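Local coordinates for protein poly-beta-1,6-N-acetyl-D-glucosamine N-deacetylase (PDB 4U10) that probably removes N-acetyl groups from poly-beta-1,6-N-acetyl-D-glucosamine through its metal-binding polysaccharide deacetylase domain, the part present here, at residues P167-N171 and N172-S176; Q212-D215 and V216-D219; I237-I240 and G241-Y244. All coordinates share one frame; numbering follows the deposited sequence. Where two conformers were deposited one is given.

Interaction 1 (P167-N171 and N172-S176); sequences PEYKN and NRYES
Glu-168 and Glu-175 hold the open end of this short hairpin through two bonds that both use the backbone of Glu-168. Glu-175 N donates to Glu-168 O over 2.8 Å, and Glu-168 N reaches Glu-175 OE1 at 2.9 Å, meeting it from above the carboxylate plane, 49° out of it. A salt bridge to Arg-183 of helix 177-199 is the second grip on OE1, so backbone and side chain together fix this carboxylate. Nearer the turn, Lys-170 and Arg-173 form an antiparallel hydrogen-bonded pair: Lys-170 N gives to Arg-173 O at 3.0 Å, and Arg-173 N returns a bond to Lys-170 O at 3.1 Å. Lys-170 runs extended from CG and bends only at its end, where NZ makes a salt bridge with Glu-168 OE1 at 3.3 Å, its hydrogen bond weak; a water bonded to NZ and Glu-175 OE2 links it to the second carboxylate. The lysine charge between two acids would probably ease their mutual repulsion. On the sheet face that carries Tyr-169 and Tyr-174, a non-hydrogen-bonded pair, packing takes over. The Tyr-169 ring turns its edge to the face of Tyr-174, planes at 70°, and puts CD1 3.6 Å from Tyr-174 CE2 and over the ring centre: a T-shaped stack. With CG anti to the backbone N (chi1 -172°), the Tyr-169 ring also folds back over the turn, with Arg-173 N over one face, toward the rim. Pro-156, in a loop, touches both tyrosines. Asn-171 and Asn-172, both with positive phi, make the reversal between the strands, as in a type I' turn, the tight connection of a two-residue beta hairpin, here leading into helix 177-199.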
loop_
_atom_site.group_PDB
_atom_site.type_symbol
_atom_site.label_atom_id
_atom_site.label_comp_id
_atom_site.label_asym_id
_atom_site.label_seq_id
_atom_site.Cartn_x
_atom_site.Cartn_y
_atom_site.Cartn_z
ATOM N N PRO A 167 4.014 18.208 11.191
ATOM C CA PRO A 167 4.533 19.424 10.638
ATOM C C PRO A 167 6.067 19.404 10.679
ATOM O O PRO A 167 6.667 18.970 11.652
ATOM C CB PRO A 167 3.973 20.511 11.558
ATOM C CG PRO A 167 2.821 19.880 12.298
ATOM C CD PRO A 167 3.341 18.471 12.487
ATOM N N GLU A 168 6.660 19.845 9.588
ATOM C CA GLU A 168 8.049 19.985 9.413
ATOM C C GLU A 168 8.667 21.191 10.142
ATOM O O GLU A 168 8.111 22.269 10.167
ATOM C CB GLU A 168 8.306 20.128 7.933
ATOM C CG GLU A 168 9.748 19.885 7.587
ATOM C CD GLU A 168 10.026 19.919 6.086
ATOM O OE1 GLU A 168 9.176 20.332 5.234
ATOM O OE2 GLU A 168 11.097 19.447 5.773
ATOM N N TYR A 169 9.842 20.940 10.685
ATOM C CA TYR A 169 10.681 21.921 11.274
ATOM C C TYR A 169 11.853 22.141 10.331
ATOM O O TYR A 169 12.652 21.260 10.153
ATOM C CB TYR A 169 11.201 21.415 12.615
ATOM C CG TYR A 169 11.929 22.494 13.347
ATOM C CD1 TYR A 169 11.234 23.396 14.177
ATOM C CD2 TYR A 169 13.287 22.652 13.197
ATOM C CE1 TYR A 169 11.894 24.436 14.837
ATOM C CE2 TYR A 169 13.970 23.701 13.832
ATOM C CZ TYR A 169 13.262 24.577 14.656
ATOM O OH TYR A 169 13.938 25.568 15.327
ATOM N N LYS A 170 11.878 23.288 9.689
ATOM C CA LYS A 170 12.953 23.701 8.763
ATOM C C LYS A 170 13.006 25.218 8.823
ATOM O O LYS A 170 12.020 25.887 9.221
ATOM C CB LYS A 170 12.678 23.224 7.340
ATOM C CG LYS A 170 11.379 23.731 6.800
ATOM C CD LYS A 170 11.154 23.345 5.354
ATOM C CE LYS A 170 9.831 23.937 4.940
ATOM N NZ LYS A 170 8.673 23.577 5.791
ATOM N N ASN A 171 14.149 25.758 8.423
ATOM C CA ASN A 171 14.414 27.197 8.521
ATOM C C ASN A 171 14.193 27.681 9.950
ATOM O O ASN A 171 13.657 28.744 10.168
ATOM C CB ASN A 171 13.522 27.966 7.566
ATOM C CG ASN A 171 13.631 27.505 6.120
ATOM O OD1 ASN A 171 14.705 27.127 5.603
ATOM N ND2 ASN A 171 12.517 27.563 5.447
ATOM N N ASN A 172 14.546 26.846 10.917
ATOM C CA ASN A 172 14.417 27.138 12.336
ATOM C C ASN A 172 12.975 27.446 12.785
ATOM O O ASN A 172 12.743 28.247 13.676
ATOM C CB ASN A 172 15.416 28.240 12.733
ATOM C CG ASN A 172 16.865 27.749 12.695
ATOM O OD1 ASN A 172 17.701 28.302 11.982
ATOM N ND2 ASN A 172 17.159 26.693 13.460
ATOM N N ARG A 173 11.994 26.783 12.165
ATOM C CA ARG A 173 10.620 26.929 12.619
ATOM C C ARG A 173 9.752 25.786 12.215
ATOM O O ARG A 173 10.102 25.048 11.263
ATOM C CB ARG A 173 9.976 28.186 12.041
ATOM C CG ARG A 173 9.444 28.034 10.640
ATOM C CD ARG A 173 8.473 29.128 10.335
ATOM N NE ARG A 173 9.156 30.411 10.264
ATOM C CZ ARG A 173 8.548 31.568 9.978
ATOM N NH1 ARG A 173 7.245 31.615 9.736
ATOM N NH2 ARG A 173 9.272 32.690 9.929
ATOM N N TYR A 174 8.608 25.697 12.914
ATOM C CA TYR A 174 7.555 24.730 12.560
ATOM C C TYR A 174 6.628 25.284 11.485
ATOM O O TYR A 174 6.245 26.456 11.457
ATOM C CB TYR A 174 6.717 24.297 13.797
ATOM C CG TYR A 174 7.473 23.578 14.859
ATOM C CD1 TYR A 174 7.585 22.216 14.837
ATOM C CD2 TYR A 174 8.086 24.268 15.922
ATOM C CE1 TYR A 174 8.284 21.545 15.811
ATOM C CE2 TYR A 174 8.812 23.596 16.885
ATOM C CZ TYR A 174 8.893 22.235 16.853
ATOM O OH TYR A 174 9.569 21.492 17.815
ATOM N N GLU A 175 6.286 24.414 10.546
ATOM C CA GLU A 175 5.180 24.684 9.635
ATOM C C GLU A 175 3.956 25.173 10.331
ATOM O O GLU A 175 3.584 24.640 11.327
ATOM C CB GLU A 175 4.741 23.372 8.958
ATOM C CG GLU A 175 5.497 23.080 7.691
ATOM C CD GLU A 175 5.009 21.811 7.025
ATOM O OE1 GLU A 175 4.601 20.858 7.736
ATOM O OE2 GLU A 175 4.985 21.851 5.790
ATOM N N SER A 176 3.228 26.073 9.727
ATOM C CA SER A 176 1.934 26.405 10.275
ATOM C C SER A 176 0.961 25.272 9.957
ATOM O O SER A 176 1.265 24.401 9.159
ATOM C CB SER A 176 1.458 27.722 9.720
ATOM O OG SER A 176 1.251 27.640 8.354
HETATM O O HOH W 1 8.917 24.782 8.717
HETATM O O HOH W 2 6.076 23.340 4.087
HETATM O O HOH W 3 12.109 30.501 11.376
#

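Interaction 2 (Q212-D215 and V216-D219); sequences QFND and VAID
Asn-214 reaches forward to the first turn of helix 215-222, and its side-chain oxygen meets two backbone amides there. Ala-217 N donates to Asn-214 OD1 at 2.9 Å in a nearly straight bond, N-H...O angle 173°, arriving almost along the amide C=O axis. Val-216 N lies at 2.8 Å from the same OD1, but its hydrogen points well aside (119°) and the bond is weak. The oxygen is brought there by chi1 of 69°, which sets CG between the backbone N and the carbonyl carbon and turns the amide toward the first-turn N-H groups. These two N-H donors require the oxygen on this side, and the hydrogen bond between Asn-214 ND2 and the hydroxyl of Tyr-180 on helix 177-199 holds the other end. The main chain then falls into the helical pattern, Ile-218 N bonding to Asn-214 O at 3.0 Å and Asp-219 N to Asp-215 O at 3.1 Å.

Apolar contact is confined to Phe-213 and Ile-218. Ile-218 CD1 comes to the edge of the Phe-213 ring, near its plane, 3.7 Å from CE2, while Ile-218 CG1 lies against Asn-214 O at 3.4 Å. The same ring stacks on Trp-208 and meets Tyr-244 edge-to-face, so the isoleucine borders a larger aromatic cluster. Val-216 packs on helix 177-199, and Asp-219 OD2 forms a salt bridge with Lys-181 of that helix. An asparagine N-cap, its OD1 taking the amide three residues on, is the motif that starts helix 215-222 in this deacetylase domain.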
loop_
_atom_site.group_PDB
_atom_site.type_symbol
_atom_site.label_atom_id
_atom_site.label_comp_id
_atom_site.label_asym_id
_atom_site.label_seq_id
_atom_site.Cartn_x
_atom_site.Cartn_y
_atom_site.Cartn_z
ATOM N N GLN A 212 0.923 4.980 9.169
ATOM C CA GLN A 212 0.694 6.108 10.023
ATOM C C GLN A 212 -0.098 7.220 9.322
ATOM O O GLN A 212 0.249 7.669 8.232
ATOM C CB GLN A 212 2.010 6.677 10.562
ATOM C CG GLN A 212 2.831 5.650 11.374
ATOM C CD GLN A 212 2.032 5.110 12.575
ATOM O OE1 GLN A 212 2.024 3.866 12.834
ATOM N NE2 GLN A 212 1.302 6.000 13.265
ATOM N N PHE A 213 -1.052 7.752 10.064
ATOM C CA PHE A 213 -1.977 8.766 9.555
ATOM C C PHE A 213 -2.550 9.593 10.688
ATOM O O PHE A 213 -2.280 9.336 11.846
ATOM C CB PHE A 213 -3.081 8.063 8.749
ATOM C CG PHE A 213 -4.058 7.274 9.569
ATOM C CD1 PHE A 213 -3.782 5.983 9.972
ATOM C CD2 PHE A 213 -5.289 7.818 9.892
ATOM C CE1 PHE A 213 -4.679 5.295 10.765
ATOM C CE2 PHE A 213 -6.197 7.129 10.662
ATOM C CZ PHE A 213 -5.891 5.859 11.101
ATOM N N ASN A 214 -3.357 10.574 10.333
ATOM C CA ASN A 214 -4.070 11.368 11.281
ATOM C C ASN A 214 -5.247 12.029 10.600
ATOM O O ASN A 214 -5.542 11.767 9.429
ATOM C CB ASN A 214 -3.116 12.386 11.988
ATOM C CG ASN A 214 -2.632 13.477 11.049
ATOM O OD1 ASN A 214 -3.290 13.810 10.109
ATOM N ND2 ASN A 214 -1.484 14.010 11.317
ATOM N N ASP A 215 -5.963 12.863 11.339
ATOM C CA ASP A 215 -7.129 13.565 10.817
ATOM C C ASP A 215 -6.827 14.530 9.694
ATOM O O ASP A 215 -7.630 14.660 8.759
ATOM C CB ASP A 215 -7.941 14.290 11.956
ATOM C CG ASP A 215 -7.117 15.247 12.789
ATOM O OD1 ASP A 215 -5.890 15.048 13.034
ATOM O OD2 ASP A 215 -7.745 16.213 13.229
ATOM N N VAL A 216 -5.677 15.176 9.723
ATOM C CA VAL A 216 -5.388 16.118 8.647
ATOM C C VAL A 216 -5.137 15.343 7.331
ATOM O O VAL A 216 -5.616 15.685 6.252
ATOM C CB VAL A 216 -4.205 17.032 9.041
ATOM C CG1 VAL A 216 -3.720 17.896 7.870
ATOM C CG2 VAL A 216 -4.622 17.941 10.199
ATOM N N ALA A 217 -4.366 14.280 7.439
ATOM C CA ALA A 217 -4.061 13.440 6.297
ATOM C C ALA A 217 -5.354 12.864 5.755
ATOM O O ALA A 217 -5.549 12.796 4.556
ATOM C CB ALA A 217 -3.124 12.333 6.719
ATOM N N ILE A 218 -6.266 12.453 6.629
ATOM C CA ILE A 218 -7.510 11.825 6.162
ATOM C C ILE A 218 -8.287 12.805 5.328
ATOM O O ILE A 218 -8.809 12.462 4.268
ATOM C CB ILE A 218 -8.420 11.361 7.353
ATOM C CG1 ILE A 218 -7.962 10.001 7.857
ATOM C CG2 ILE A 218 -9.839 11.203 6.876
ATOM C CD1 ILE A 218 -8.562 9.603 9.191
ATOM N N ASP A 219 -8.392 14.029 5.801
ATOM C CA ASP A 219 -9.194 15.023 5.108
ATOM C C ASP A 219 -8.503 15.481 3.797
ATOM O O ASP A 219 -9.167 15.762 2.811
ATOM C CB ASP A 219 -9.476 16.219 5.989
ATOM C CG ASP A 219 -10.401 17.259 5.288
ATOM O OD1 ASP A 219 -11.574 16.914 5.057
ATOM O OD2 ASP A 219 -9.910 18.364 4.910
#

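Interaction 3 (I237-I240 and G241-Y244); sequences INKI and GDRY
Asp-242 closes a type II beta turn, Lys-239 to Asp-242, and its side chain doubles back onto the first residue of that turn. The turn's own bond runs from Asp-242 N to Lys-239 O at 3.0 Å, with the donor tilted from the carbonyl plane. From there the aspartate can be followed outward. Its CB sits 3.3 Å from Lys-239 O; chi1 of -75° then sets CG anti to the carbonyl carbon and beside the backbone N, on the side where Lys-239 N lies, 3.4 Å from CG. At the tip the two oxygens part company. OD2 accepts from Lys-239 N at 2.8 Å, the N-H pointing nearly straight at it (175°) but coming from above the carboxylate plane, 68° out of it. The same OD2 also carries a salt bridge from Lys-235, whose ammonium group bonds Tyr-244 O as well, joining two points on the returning chain.

Gly-241 has a positive phi, and its backbone angles suit glycine because a CB here would collide with Ile-240 O. The preceding residue, Ile-240, turns its side chain to strand 3-13 and helix 51-58. Asn-238 leads into the turn from strand 238-239 as a buried amide: OD1 accepts from Gly-246 N and ND2 donates to Tyr-4 O, linking strand 3-13 to the chain returning after the turn. Asp-242 OD1, the remaining carboxylate oxygen, takes a hydrogen bond from a water at 2.8 Å, and that water also donates to Ile-240 O.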
loop_
_atom_site.group_PDB
_atom_site.type_symbol
_atom_site.label_atom_id
_atom_site.label_comp_id
_atom_site.label_asym_id
_atom_site.label_seq_id
_atom_site.Cartn_x
_atom_site.Cartn_y
_atom_site.Cartn_z
ATOM N N ILE A 237 -11.144 -5.804 12.178
ATOM C CA ILE A 237 -12.301 -6.121 11.365
ATOM C C ILE A 237 -12.812 -4.880 10.588
ATOM O O ILE A 237 -12.899 -3.751 11.107
ATOM C CB ILE A 237 -13.418 -6.807 12.196
ATOM C CG1 ILE A 237 -14.370 -5.783 12.784
ATOM C CG2 ILE A 237 -12.824 -7.716 13.276
ATOM C CD1 ILE A 237 -15.484 -5.404 11.818
ATOM N N ASN A 238 -13.148 -5.096 9.325
ATOM C CA ASN A 238 -13.611 -4.040 8.490
ATOM C C ASN A 238 -15.012 -4.443 8.079
ATOM O O ASN A 238 -15.229 -5.612 7.816
ATOM C CB ASN A 238 -12.679 -3.932 7.276
ATOM C CG ASN A 238 -11.215 -3.713 7.669
ATOM O OD1 ASN A 238 -10.911 -2.754 8.342
ATOM N ND2 ASN A 238 -10.327 -4.580 7.231
ATOM N N LYS A 239 -15.969 -3.517 8.070
ATOM C CA LYS A 239 -17.325 -3.821 7.610
ATOM C C LYS A 239 -17.472 -3.173 6.272
ATOM O O LYS A 239 -16.846 -2.179 5.986
ATOM C CB LYS A 239 -18.383 -3.235 8.549
ATOM C CG LYS A 239 -18.437 -3.894 9.909
ATOM C CD LYS A 239 -19.794 -3.726 10.609
ATOM C CE LYS A 239 -20.141 -4.979 11.417
ATOM N NZ LYS A 239 -19.007 -5.419 12.292
ATOM N N ILE A 240 -18.334 -3.736 5.447
ATOM C CA ILE A 240 -18.693 -3.144 4.195
ATOM C C ILE A 240 -19.116 -1.720 4.467
ATOM O O ILE A 240 -19.951 -1.491 5.340
ATOM C CB ILE A 240 -19.873 -3.896 3.513
ATOM C CG1 ILE A 240 -19.535 -5.373 3.267
ATOM C CG2 ILE A 240 -20.206 -3.254 2.201
ATOM C CD1 ILE A 240 -18.102 -5.669 2.942
ATOM N N GLY A 241 -18.533 -0.785 3.735
ATOM C CA GLY A 241 -18.802 0.625 3.882
ATOM C C GLY A 241 -17.784 1.407 4.690
ATOM O O GLY A 241 -17.774 2.631 4.583
ATOM N N ASP A 242 -16.971 0.740 5.519
ATOM C CA ASP A 242 -15.952 1.423 6.354
ATOM C C ASP A 242 -14.997 2.226 5.487
ATOM O O ASP A 242 -14.605 1.764 4.416
ATOM C CB ASP A 242 -15.151 0.427 7.185
ATOM C CG ASP A 242 -15.951 -0.117 8.367
ATOM O OD1 ASP A 242 -17.095 0.349 8.576
ATOM O OD2 ASP A 242 -15.442 -1.000 9.063
ATOM N N ARG A 243 -14.687 3.435 5.939
ATOM C CA ARG A 243 -13.669 4.292 5.358
ATOM C C ARG A 243 -12.271 3.890 5.842
ATOM O O ARG A 243 -11.329 3.774 5.050
ATOM C CB ARG A 243 -13.941 5.739 5.762
ATOM C CG ARG A 243 -15.254 6.302 5.221
ATOM C CD ARG A 243 -15.708 7.510 6.088
ATOM N NE ARG A 243 -16.569 8.481 5.390
ATOM C CZ ARG A 243 -17.792 8.240 4.903
ATOM N NH1 ARG A 243 -18.383 7.035 5.000
ATOM N NH2 ARG A 243 -18.434 9.234 4.295
ATOM N N TYR A 244 -12.163 3.652 7.147
ATOM C CA TYR A 244 -10.890 3.278 7.832
ATOM C C TYR A 244 -10.698 1.773 7.745
ATOM O O TYR A 244 -11.451 1.021 8.368
ATOM C CB TYR A 244 -10.984 3.721 9.306
ATOM C CG TYR A 244 -9.868 3.366 10.282
ATOM C CD1 TYR A 244 -8.620 2.865 9.873
ATOM C CD2 TYR A 244 -10.059 3.583 11.628
ATOM C CE1 TYR A 244 -7.642 2.561 10.811
ATOM C CE2 TYR A 244 -9.088 3.309 12.565
ATOM C CZ TYR A 244 -7.884 2.802 12.163
ATOM O OH TYR A 244 -6.954 2.559 13.155
HETATM O O HOH W 4 -19.634 0.555 7.339
#

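Overall arrangement
From the N terminus, the contacts follow in series; none nests within or crosses another. Interaction 1 closes a hairpin far out on the chain, just before helix 177-199. That long helix then runs back past interaction 2, where 212-215 leads into helix 215-222, and its residue Tyr-180 touches both regions, although the two contacts themselves stay about 7 Å apart at their nearest atoms. Interaction 3 reverses the chain after strand 238-239, which pairs with strand 3-13 of the main sheet. It meets interaction 2 directly: Phe-213 CZ lies 3.7 Å from Tyr-244 CE1. Interactions 1 and 3 are the most distant pair, their centres 35 Å apart.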